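Local coordinates for putative N-acetylmuramoyl-L-alanine amidase,autolysin cwp6 (Peptoclostridium difficile, PDB 5J72), which probably cleaves the amide bond between N-acetylmuramic acid and L-alanine in peptidoglycan as a zinc-dependent autolysin, carrying CWB2 modules that anchor it to the cell wall, at residues Ile543-Val547 / Asp587-Leu592. Sequence-based numbering, arbitrary orientation.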
loop_
_atom_site.group_PDB
_atom_site.type_symbol
_atom_site.label_atom_id
_atom_site.label_comp_id
_atom_site.label_asym_id
_atom_site.label_seq_id
_atom_site.Cartn_x
_atom_site.Cartn_y
_atom_site.Cartn_z
ATOM N N ILE A 543 33.480 13.767 5.102
ATOM C CA ILE A 543 32.371 14.358 5.798
ATOM C C ILE A 543 32.880 15.655 6.406
ATOM O O ILE A 543 33.963 15.662 6.983
ATOM C CB ILE A 543 31.880 13.357 6.892
ATOM C CG1 ILE A 543 31.471 11.975 6.207
ATOM C CG2 ILE A 543 30.718 13.989 7.696
ATOM C CD1 ILE A 543 30.918 10.961 7.145
ATOM N N TYR A 544 32.109 16.725 6.320
ATOM C CA TYR A 544 32.459 17.987 6.945
ATOM C C TYR A 544 31.819 18.101 8.263
ATOM O O TYR A 544 30.641 17.710 8.406
ATOM C CB TYR A 544 31.968 19.155 6.079
ATOM C CG TYR A 544 32.815 19.273 4.848
ATOM C CD1 TYR A 544 32.476 18.612 3.688
ATOM C CD2 TYR A 544 34.016 19.993 4.870
ATOM C CE1 TYR A 544 33.297 18.644 2.576
ATOM C CE2 TYR A 544 34.844 20.024 3.767
ATOM C CZ TYR A 544 34.483 19.346 2.621
ATOM O OH TYR A 544 35.304 19.330 1.524
ATOM N N TYR A 545 32.511 18.652 9.255
ATOM C CA TYR A 545 31.882 18.813 10.549
ATOM C C TYR A 545 32.206 20.248 11.061
ATOM O O TYR A 545 32.916 20.941 10.355
ATOM C CB TYR A 545 32.333 17.695 11.534
ATOM C CG TYR A 545 33.824 17.718 11.816
ATOM C CD1 TYR A 545 34.741 17.212 10.890
ATOM C CD2 TYR A 545 34.317 18.266 12.993
ATOM C CE1 TYR A 545 36.115 17.267 11.134
ATOM C CE2 TYR A 545 35.687 18.311 13.251
ATOM C CZ TYR A 545 36.578 17.815 12.320
ATOM O OH TYR A 545 37.926 17.868 12.610
ATOM N N LYS A 546 31.684 20.679 12.212
ATOM C CA LYS A 546 31.869 22.075 12.625
ATOM C C LYS A 546 33.322 22.335 13.116
ATOM O O LYS A 546 33.872 21.538 13.883
ATOM C CB LYS A 546 30.896 22.413 13.727
ATOM C CG LYS A 546 29.437 22.398 13.327
ATOM C CD LYS A 546 28.605 22.867 14.452
ATOM C CE LYS A 546 27.173 22.983 14.074
ATOM N NZ LYS A 546 26.336 23.600 15.178
ATOM N N VAL A 547 33.926 23.439 12.668
ATOM C CA VAL A 547 35.304 23.756 13.043
ATOM C C VAL A 547 35.446 23.837 14.560
ATOM O O VAL A 547 36.464 23.420 15.069
ATOM C CB VAL A 547 35.721 25.078 12.324
ATOM C CG1 VAL A 547 34.993 26.261 12.937
ATOM C CG2 VAL A 547 37.242 25.257 12.398
ATOM N N ASP A 587 32.340 28.392 9.970
ATOM C CA ASP A 587 32.214 27.308 8.987
ATOM C C ASP A 587 31.739 27.847 7.657
ATOM O O ASP A 587 30.876 28.742 7.620
ATOM C CB ASP A 587 31.166 26.270 9.475
ATOM C CG ASP A 587 31.690 25.522 10.696
ATOM O OD1 ASP A 587 32.675 24.829 10.558
ATOM O OD2 ASP A 587 31.083 25.646 11.775
ATOM N N TYR A 588 32.296 27.336 6.630
ATOM C CA TYR A 588 31.952 27.737 5.268
ATOM C C TYR A 588 30.510 27.302 4.894
ATOM O O TYR A 588 29.769 28.068 4.278
ATOM C CB TYR A 588 32.928 27.041 4.387
ATOM C CG TYR A 588 32.620 27.177 2.919
ATOM C CD1 TYR A 588 32.039 26.137 2.214
ATOM C CD2 TYR A 588 32.923 28.343 2.231
ATOM C CE1 TYR A 588 31.778 26.247 0.854
ATOM C CE2 TYR A 588 32.663 28.464 0.879
ATOM C CZ TYR A 588 32.094 27.414 0.191
ATOM O OH TYR A 588 31.866 27.525 -1.157
ATOM N N LEU A 589 30.144 26.054 5.236
ATOM C CA LEU A 589 28.819 25.527 4.875
ATOM C C LEU A 589 27.736 26.155 5.699
ATOM O O LEU A 589 27.730 26.121 6.936
ATOM C CB LEU A 589 28.822 23.970 5.082
ATOM C CG LEU A 589 29.702 23.255 4.118
ATOM C CD1 LEU A 589 29.906 21.811 4.627
ATOM C CD2 LEU A 589 29.104 23.221 2.704
ATOM N N TYR A 590 26.769 26.734 5.010
ATOM C CA TYR A 590 25.622 27.371 5.661
ATOM C C TYR A 590 24.948 26.453 6.670
ATOM O O TYR A 590 24.627 26.882 7.797
ATOM C CB TYR A 590 24.589 27.774 4.556
ATOM C CG TYR A 590 23.497 28.690 5.063
ATOM C CD1 TYR A 590 22.505 28.218 5.919
ATOM C CD2 TYR A 590 23.472 30.040 4.708
ATOM C CE1 TYR A 590 21.520 29.059 6.410
ATOM C CE2 TYR A 590 22.491 30.892 5.200
ATOM C CZ TYR A 590 21.514 30.396 6.051
ATOM O OH TYR A 590 20.540 31.214 6.562
ATOM N N VAL A 591 24.746 25.151 6.305
ATOM C CA VAL A 591 23.949 24.321 7.289
ATOM C C VAL A 591 24.749 23.976 8.529
ATOM O O VAL A 591 24.169 23.478 9.508
ATOM C CB VAL A 591 23.370 23.051 6.619
ATOM C CG1 VAL A 591 22.415 23.483 5.488
ATOM C CG2 VAL A 591 24.479 22.160 6.053
ATOM N N LEU A 592 26.072 24.237 8.493
ATOM C CA LEU A 592 26.892 24.009 9.688
ATOM C C LEU A 592 26.969 25.333 10.478
ATOM O O LEU A 592 26.650 25.395 11.652
ATOM C CB LEU A 592 28.312 23.553 9.260
ATOM C CG LEU A 592 28.521 22.041 9.273
ATOM C CD1 LEU A 592 27.496 21.350 8.402
ATOM C CD2 LEU A 592 29.907 21.700 8.821
HETATM O O HOH W 1 33.515 23.159 8.586
HETATM O O HOH W 2 27.250 26.341 14.342
#
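In the zinc-dependent amidase_3 domain, a mixed sheet flanked by helices, strand 541-544 runs antiparallel to strand 599-606 and leads into a loop; here that exit meets the loop and short helix that precede strand 599-606 in the chain. Start at Asp587, whose CA-to-CB bond points toward segment 543-547. Its OD1 accepts a hydrogen bond from the backbone N of Val547 at 2.8 Å, close to straight at 162°, joining Asp587 to the backbone just past the strand exit, where Val547 has 3-10 geometry. The same OD1 lies within hydrogen-bonding distance of a water, 2.7 Å away, that also sits 2.9 Å from Tyr545 O, a second link between the two loops. Near this bond the Val547 side chain touches Thr581, a residue of a calcium site seen for this protein but empty here. Leu589, the N-cap residue of helix 590-593, comes back toward the strand: its CD1 packs 3.7 Å from Tyr544 CB, and its side chain, also against Leu601, lies about 8 Å from the catalytic domain's bound zinc. Leu592 adds to the apolar contact, its CD2 4.3 Å from Tyr544 CB, and the same CD2 lies in van der Waals contact with Tyr545 O at 3.5 Å. The extended Lys546 side chain runs alongside Leu592, CG to CG 4.2 Å, and its NZ is hydrogen-bonded to the carbonyls of Asn595 and Tyr597; a second water bridges back, 3.0 Å from Lys546 NZ and 2.9 Å from Leu592 O.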